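Local coordinates for a novel designed pore protein (Synthetic construct, PDB 6TMS), which is a designed synthetic protein whose six helical-hairpin chains assemble together, probably to form a pore, at residues K21-T26 with S50-A55; K10-A15 with I61-L66. All blocks are in the same frame, centred on the assembly; numbering follows the deposited sequence.

From the N terminus the chain runs up helix 2-32, turns through the connection at residues 33-38 and comes back along helix 39-68, making an antiparallel helical hairpin. Residues 10-15 are the first to enter a contact, but their partners, 61-66, come near the C terminus, so contact 2 closes the longer loop, with 45 residues between its segments. Contact 1 lies wholly within that loop: 21-26 pairs with 50-55 across 23 residues, nearer the turn. The two therefore nest without crossing. Their centres lie about 16 Å apart, and together they tie the same two helices at successive levels, contact 1 near the middle of the chain and contact 2 toward its open end.

Contact 1 of 2, residues K21-T26 with S50-A55; sequences KLEDKT and SLMLIA
Met52 reaches from helix 39-68 toward Leu22, Glu23 and Thr26 of helix 2-32, a meeting across an antiparallel helical hairpin whose segment axes approach to 10.8 Å at 162°. Its CB points at the opposing helix, and Met52 CG touches two carbons, Thr26 CG2 at 3.7 Å and Glu23 CG at 3.8 Å. The chain then bends at chi2 (65°) and again at chi3, which turns the thioether toward Leu22. There CE packs on both CB and CD2 of Leu22, the two side chains crossing at roughly a right angle. A flexible, unbranched methionine suits this place because it can bend to follow the surface of the other helix, while threonine offers it a compact methyl and leucine a branched hydrocarbon surface. Glu23 joins differently: its CG helps cover Met52, and its chain, extended beyond CG, carries the carboxylate onward to the facing backbone. Glu23 OE2 stands 3.5 Å from Met52 O, two acceptors, and also near Glu56 OE1; the nearness of the two carboxylates may raise the proton affinity of one of them. At the sulfur, Met52 SD sits 3.8 Å from Leu22 CD2 and 4.0 Å from the carbonyl oxygen Leu22 O.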
ATOM      1  N   LYS F  21      -2.419  -7.397 -17.837  1.00 48.40           N
ATOM      2  CA  LYS F  21      -1.776  -8.709 -17.916  1.00 45.81           C
ATOM      3  C   LYS F  21      -2.009  -9.502 -16.633  1.00 37.95           C
ATOM      4  O   LYS F  21      -2.451 -10.666 -16.642  1.00 36.22           O
ATOM      5  CB  LYS F  21      -0.271  -8.401 -18.183  1.00 49.05           C
ATOM      6  CG  LYS F  21       0.914  -9.371 -17.869  1.00 60.50           C
ATOM      7  CD  LYS F  21       2.120  -8.645 -17.219  1.00 39.72           C
ATOM      8  CE  LYS F  21       2.146  -8.917 -15.744  1.00 34.89           C
ATOM      9  NZ  LYS F  21       3.472  -8.722 -15.154  1.00 31.11           N
ATOM     10  N   LEU F  22      -1.815  -8.850 -15.516  1.00 46.28           N
ATOM     11  CA  LEU F  22      -2.001  -9.541 -14.267  1.00 41.02           C
ATOM     12  C   LEU F  22      -3.463  -9.639 -13.898  1.00 35.09           C
ATOM     13  O   LEU F  22      -3.832 -10.454 -13.059  1.00 45.28           O
ATOM     14  CB  LEU F  22      -1.170  -8.866 -13.197  1.00 41.96           C
ATOM     15  CG  LEU F  22      -0.613  -9.987 -12.322  1.00 33.30           C
ATOM     16  CD1 LEU F  22       0.435 -10.798 -13.117  1.00 30.78           C
ATOM     17  CD2 LEU F  22      -0.067  -9.498 -10.992  1.00 29.49           C
ATOM     18  N   GLU F  23      -4.293  -8.774 -14.432  1.00 39.01           N
ATOM     19  CA  GLU F  23      -5.699  -8.929 -14.170  1.00 36.30           C
ATOM     20  C   GLU F  23      -6.218 -10.170 -14.868  1.00 36.54           C
ATOM     21  O   GLU F  23      -6.921 -10.966 -14.250  1.00 36.03           O
ATOM     22  CB  GLU F  23      -6.381  -7.618 -14.526  1.00 33.92           C
ATOM     23  CG  GLU F  23      -6.398  -6.856 -13.222  1.00 30.61           C
ATOM     24  CD  GLU F  23      -6.685  -5.406 -13.268  1.00 29.65           C
ATOM     25  OE1 GLU F  23      -6.912  -4.815 -14.330  1.00 28.85           O
ATOM     26  OE2 GLU F  23      -6.594  -4.831 -12.177  1.00 27.06           O
ATOM     27  N   ASP F  24      -5.690 -10.468 -16.059  1.00 40.74           N
ATOM     28  CA  ASP F  24      -6.056 -11.712 -16.730  1.00 39.59           C
ATOM     29  C   ASP F  24      -5.504 -12.912 -15.952  1.00 39.69           C
ATOM     30  O   ASP F  24      -6.213 -13.903 -15.703  1.00 38.19           O
ATOM     31  CB  ASP F  24      -5.491 -11.705 -18.174  1.00 41.55           C
ATOM     32  CG  ASP F  24      -6.145 -10.623 -19.111  1.00 46.96           C
ATOM     33  OD1 ASP F  24      -7.159 -10.020 -18.717  1.00 41.65           O
ATOM     34  OD2 ASP F  24      -5.702 -10.440 -20.282  1.00 42.43           O
ATOM     35  N   LYS F  25      -4.267 -12.770 -15.463  1.00 42.06           N
ATOM     36  CA  LYS F  25      -3.618 -13.842 -14.720  1.00 40.66           C
ATOM     37  C   LYS F  25      -4.312 -14.093 -13.382  1.00 38.21           C
ATOM     38  O   LYS F  25      -4.570 -15.243 -13.024  1.00 39.22           O
ATOM     39  CB  LYS F  25      -2.148 -13.475 -14.527  1.00 39.32           C
ATOM     40  CG  LYS F  25      -1.166 -14.629 -14.352  1.00 35.74           C
ATOM     41  CD  LYS F  25       0.123 -14.033 -13.795  1.00 33.33           C
ATOM     42  CE  LYS F  25       1.242 -15.011 -13.560  1.00 32.20           C
ATOM     43  NZ  LYS F  25       2.518 -14.396 -13.991  1.00 32.99           N
ATOM     44  N   THR F  26      -4.703 -13.016 -12.685  1.00 41.58           N
ATOM     45  CA  THR F  26      -5.427 -13.143 -11.427  1.00 41.00           C
ATOM     46  C   THR F  26      -6.810 -13.714 -11.723  1.00 40.42           C
ATOM     47  O   THR F  26      -7.178 -14.718 -11.151  1.00 41.62           O
ATOM     48  CB  THR F  26      -5.412 -11.759 -10.666  1.00 38.43           C
ATOM     49  OG1 THR F  26      -5.631 -11.859  -9.241  1.00 37.95           O
ATOM     50  CG2 THR F  26      -6.388 -10.767 -11.175  1.00 38.18           C
ATOM     51  N   SER F  50      -7.493  -7.448  -3.893  1.00 22.81           N
ATOM     52  CA  SER F  50      -7.512  -6.122  -3.311  1.00 23.12           C
ATOM     53  C   SER F  50      -6.314  -5.326  -3.818  1.00 20.28           C
ATOM     54  O   SER F  50      -6.433  -4.153  -4.202  1.00 23.36           O
ATOM     55  CB  SER F  50      -7.521  -6.284  -1.792  1.00 21.72           C
ATOM     56  OG  SER F  50      -7.725  -5.057  -1.125  1.00 19.01           O
ATOM     57  N   LEU F  51      -5.189  -6.015  -3.958  1.00 21.92           N
ATOM     58  CA  LEU F  51      -3.952  -5.414  -4.425  1.00 19.06           C
ATOM     59  C   LEU F  51      -4.041  -5.082  -5.894  1.00 20.84           C
ATOM     60  O   LEU F  51      -3.502  -4.078  -6.367  1.00 21.08           O
ATOM     61  CB  LEU F  51      -2.810  -6.400  -4.223  1.00 20.73           C
ATOM     62  CG  LEU F  51      -2.032  -6.377  -2.917  1.00 20.26           C
ATOM     63  CD1 LEU F  51      -0.945  -7.412  -2.941  1.00 20.40           C
ATOM     64  CD2 LEU F  51      -1.430  -5.027  -2.714  1.00 20.03           C
ATOM     65  N   MET F  52      -4.726  -5.925  -6.627  1.00 21.25           N
ATOM     66  CA  MET F  52      -4.957  -5.668  -8.024  1.00 25.04           C
ATOM     67  C   MET F  52      -5.798  -4.416  -8.182  1.00 24.99           C
ATOM     68  O   MET F  52      -5.584  -3.601  -9.092  1.00 25.54           O
ATOM     69  CB  MET F  52      -5.668  -6.896  -8.564  1.00 24.84           C
ATOM     70  CG  MET F  52      -5.089  -7.593  -9.773  1.00 24.66           C
ATOM     71  SD  MET F  52      -3.489  -8.376  -9.649  1.00 26.19           S
ATOM     72  CE  MET F  52      -2.738  -7.264 -10.831  1.00 28.82           C
ATOM     73  N   LEU F  53      -6.726  -4.216  -7.258  1.00 22.88           N
ATOM     74  CA  LEU F  53      -7.566  -3.036  -7.341  1.00 25.34           C
ATOM     75  C   LEU F  53      -6.782  -1.772  -7.000  1.00 23.08           C
ATOM     76  O   LEU F  53      -6.929  -0.740  -7.670  1.00 24.80           O
ATOM     77  CB  LEU F  53      -8.767  -3.232  -6.417  1.00 49.70           C
ATOM     78  CG  LEU F  53     -10.168  -2.752  -6.835  1.00 30.37           C
ATOM     79  CD1 LEU F  53     -10.334  -1.304  -6.456  1.00 27.01           C
ATOM     80  CD2 LEU F  53     -10.466  -2.931  -8.312  1.00 29.93           C
ATOM     81  N   ILE F  54      -5.911  -1.833  -5.994  1.00 22.14           N
ATOM     82  CA  ILE F  54      -5.152  -0.623  -5.729  1.00 23.99           C
ATOM     83  C   ILE F  54      -4.177  -0.380  -6.867  1.00 20.62           C
ATOM     84  O   ILE F  54      -3.873   0.767  -7.181  1.00 21.55           O
ATOM     85  CB  ILE F  54      -4.482  -0.612  -4.325  1.00 22.02           C
ATOM     86  CG1 ILE F  54      -3.225   0.265  -4.290  1.00 25.04           C
ATOM     87  CG2 ILE F  54      -4.138  -2.004  -3.750  1.00 21.19           C
ATOM     88  CD1 ILE F  54      -3.390   1.567  -3.564  1.00 21.41           C
ATOM     89  N   ALA F  55      -3.640  -1.410  -7.495  1.00 23.69           N
ATOM     90  CA  ALA F  55      -2.755  -1.084  -8.597  1.00 23.06           C
ATOM     91  C   ALA F  55      -3.538  -0.383  -9.695  1.00 25.05           C
ATOM     92  O   ALA F  55      -3.092   0.631 -10.239  1.00 19.83           O
ATOM     93  CB  ALA F  55      -2.056  -2.334  -9.107  1.00 22.96           C
TER

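Contact 2 of 2, residues K10-A15 with I61-L66; sequences KLLEEA and IAISLL
Ala62 O accepts the backbone hydrogen bond of Leu66 N at 2.9 Å, and the methyl Leu12 CD2 from the facing helix packs beside the same oxygen at 3.7 Å. The polar need of this carbonyl is thus met within its own helix, and Leu12 adds an apolar cover. Leu12 is the residue through which segment 10-15 makes this contact with 61-66: it points toward the antiparallel partner, and its two branches divide the work. CD1 goes to Ala62 CB, where a small residue suits a helix surface that an incoming leucine must approach closely. CD2 meets CD2 of Leu66, the two side chains running past each other in opposite directions. Leu66 is set for this by a first torsion that holds CG anti to the backbone N (chi1 -166°), leading its branched end out toward helix 2-32, where it also touches Ile5 and Leu8. Ile63 flanks the contact more loosely, its CG1 4.1 Å from Leu12 CG and its side chain also resting on Glu16. A polar side chain of a neighbouring subunit also packs on Ala62. The side chains meet hydrocarbon to hydrocarbon, which implies that the helices are probably held here by burial of apolar surface and by shape fit, with directional bonding kept inside each helix.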
ATOM      1  N   LYS F  10       5.245   6.839 -21.640  1.00 47.10           N
ATOM      2  CA  LYS F  10       5.818   5.548 -21.993  1.00 45.90           C
ATOM      3  C   LYS F  10       5.723   4.601 -20.819  1.00 46.03           C
ATOM      4  O   LYS F  10       5.240   3.463 -20.927  1.00 44.46           O
ATOM      5  CB  LYS F  10       7.290   5.802 -22.386  1.00 45.67           C
ATOM      6  CG  LYS F  10       8.070   4.700 -23.130  1.00 43.77           C
ATOM      7  CD  LYS F  10       9.072   3.975 -22.244  1.00 43.50           C
ATOM      8  CE  LYS F  10       8.972   2.479 -22.452  1.00 40.21           C
ATOM      9  NZ  LYS F  10       8.601   1.832 -21.165  1.00 38.06           N
ATOM     10  N   LEU F  11       6.159   5.096 -19.673  1.00 39.04           N
ATOM     11  CA  LEU F  11       6.133   4.327 -18.450  1.00 38.23           C
ATOM     12  C   LEU F  11       4.716   4.000 -18.046  1.00 40.49           C
ATOM     13  O   LEU F  11       4.397   2.865 -17.681  1.00 39.67           O
ATOM     14  CB  LEU F  11       6.813   5.159 -17.377  1.00 38.27           C
ATOM     15  CG  LEU F  11       8.313   5.268 -17.606  1.00 39.57           C
ATOM     16  CD1 LEU F  11       8.950   6.292 -16.664  1.00 39.80           C
ATOM     17  CD2 LEU F  11       8.938   3.882 -17.465  1.00 38.23           C
ATOM     18  N   LEU F  12       3.848   4.987 -18.179  1.00 43.35           N
ATOM     19  CA  LEU F  12       2.467   4.879 -17.749  1.00 42.89           C
ATOM     20  C   LEU F  12       1.691   3.903 -18.632  1.00 39.10           C
ATOM     21  O   LEU F  12       0.862   3.123 -18.143  1.00 39.37           O
ATOM     22  CB  LEU F  12       1.879   6.298 -17.757  1.00 40.74           C
ATOM     23  CG  LEU F  12       0.997   6.871 -16.613  1.00 38.76           C
ATOM     24  CD1 LEU F  12       1.289   6.298 -15.207  1.00 39.84           C
ATOM     25  CD2 LEU F  12       1.072   8.417 -16.542  1.00 39.18           C
ATOM     26  N   GLU F  13       1.973   3.914 -19.931  1.00 42.06           N
ATOM     27  CA  GLU F  13       1.341   3.004 -20.883  1.00 41.10           C
ATOM     28  C   GLU F  13       1.880   1.576 -20.760  1.00 41.89           C
ATOM     29  O   GLU F  13       1.136   0.598 -20.947  1.00 42.24           O
ATOM     30  CB  GLU F  13       1.549   3.557 -22.311  1.00 40.53           C
ATOM     31  CG  GLU F  13       0.559   4.668 -22.769  1.00 40.93           C
ATOM     32  CD  GLU F  13       0.876   5.333 -24.141  1.00 42.01           C
ATOM     33  OE1 GLU F  13       1.080   6.561 -24.121  1.00 42.35           O
ATOM     34  OE2 GLU F  13       0.992   4.683 -25.206  1.00 41.04           O
ATOM     35  N   GLU F  14       3.159   1.434 -20.433  1.00 40.93           N
ATOM     36  CA  GLU F  14       3.749   0.118 -20.221  1.00 41.55           C
ATOM     37  C   GLU F  14       3.216  -0.518 -18.952  1.00 40.48           C
ATOM     38  O   GLU F  14       2.965  -1.741 -18.880  1.00 44.48           O
ATOM     39  CB  GLU F  14       5.261   0.344 -20.169  1.00 38.68           C
ATOM     40  CG  GLU F  14       6.141  -0.671 -19.461  1.00 36.44           C
ATOM     41  CD  GLU F  14       6.446  -0.342 -17.991  1.00 37.42           C
ATOM     42  OE1 GLU F  14       6.496   0.848 -17.593  1.00 36.56           O
ATOM     43  OE2 GLU F  14       6.693  -1.308 -17.240  1.00 36.43           O
ATOM     44  N   ALA F  15       2.943   0.342 -17.983  1.00 39.85           N
ATOM     45  CA  ALA F  15       2.353  -0.075 -16.728  1.00 36.10           C
ATOM     46  C   ALA F  15       0.934  -0.563 -16.935  1.00 37.07           C
ATOM     47  O   ALA F  15       0.552  -1.635 -16.444  1.00 40.99           O
ATOM     48  CB  ALA F  15       2.371   1.117 -15.780  1.00 35.32           C
ATOM     49  N   ILE F  61      -4.392   7.211 -10.776  1.00 19.82           N
ATOM     50  CA  ILE F  61      -3.907   8.450 -10.201  1.00 19.97           C
ATOM     51  C   ILE F  61      -2.684   8.929 -10.949  1.00 20.24           C
ATOM     52  O   ILE F  61      -2.504  10.124 -11.167  1.00 23.16           O
ATOM     53  CB  ILE F  61      -3.634   8.244  -8.706  1.00 19.10           C
ATOM     54  CG1 ILE F  61      -4.971   8.160  -7.966  1.00 21.32           C
ATOM     55  CG2 ILE F  61      -2.728   9.334  -8.155  1.00 20.35           C
ATOM     56  CD1 ILE F  61      -4.957   7.352  -6.702  1.00 21.54           C
ATOM     57  N   ALA F  62      -1.835   8.024 -11.384  1.00 20.92           N
ATOM     58  CA  ALA F  62      -0.695   8.509 -12.133  1.00 22.23           C
ATOM     59  C   ALA F  62      -1.148   9.096 -13.462  1.00 22.26           C
ATOM     60  O   ALA F  62      -0.716  10.183 -13.855  1.00 30.26           O
ATOM     61  CB  ALA F  62       0.314   7.389 -12.307  1.00 23.01           C
ATOM     62  N   ILE F  63      -2.076   8.431 -14.139  1.00 25.10           N
ATOM     63  CA  ILE F  63      -2.551   8.975 -15.400  1.00 26.89           C
ATOM     64  C   ILE F  63      -3.081  10.384 -15.166  1.00 27.61           C
ATOM     65  O   ILE F  63      -2.788  11.321 -15.914  1.00 29.50           O
ATOM     66  CB  ILE F  63      -3.631   8.053 -15.997  1.00 24.18           C
ATOM     67  CG1 ILE F  63      -3.098   6.631 -16.274  1.00 26.70           C
ATOM     68  CG2 ILE F  63      -4.145   8.641 -17.310  1.00 26.82           C
ATOM     69  CD1 ILE F  63      -4.210   5.560 -16.371  1.00 26.45           C
ATOM     70  N   SER F  64      -3.882  10.543 -14.125  1.00 26.32           N
ATOM     71  CA  SER F  64      -4.582  11.798 -13.904  1.00 29.79           C
ATOM     72  C   SER F  64      -3.675  12.882 -13.360  1.00 28.72           C
ATOM     73  O   SER F  64      -3.939  14.068 -13.553  1.00 31.27           O
ATOM     74  CB  SER F  64      -5.778  11.563 -13.001  1.00 30.39           C
ATOM     75  OG  SER F  64      -6.948  11.895 -13.722  1.00 30.06           O
ATOM     76  N   LEU F  65      -2.681  12.516 -12.582  1.00 27.32           N
ATOM     77  CA  LEU F  65      -1.737  13.514 -12.137  1.00 27.13           C
ATOM     78  C   LEU F  65      -0.927  13.987 -13.303  1.00 28.79           C
ATOM     79  O   LEU F  65      -0.560  15.160 -13.397  1.00 32.54           O
ATOM     80  CB  LEU F  65      -0.838  12.921 -11.068  1.00 26.90           C
ATOM     81  CG  LEU F  65      -1.360  13.191  -9.666  1.00 25.78           C
ATOM     82  CD1 LEU F  65      -0.852  12.239  -8.650  1.00 23.53           C
ATOM     83  CD2 LEU F  65      -0.845  14.570  -9.289  1.00 25.73           C
ATOM     84  N   LEU F  66      -0.676  13.093 -14.226  1.00 31.02           N
ATOM     85  CA  LEU F  66       0.051  13.538 -15.377  1.00 33.19           C
ATOM     86  C   LEU F  66      -0.833  14.436 -16.206  1.00 33.68           C
ATOM     87  O   LEU F  66      -0.366  15.423 -16.776  1.00 34.25           O
ATOM     88  CB  LEU F  66       0.527  12.316 -16.136  1.00 34.39           C
ATOM     89  CG  LEU F  66       1.580  12.607 -17.183  1.00 44.16           C
ATOM     90  CD1 LEU F  66       2.736  13.256 -16.444  1.00 39.20           C
ATOM     91  CD2 LEU F  66       2.069  11.303 -17.825  1.00 41.18           C
TER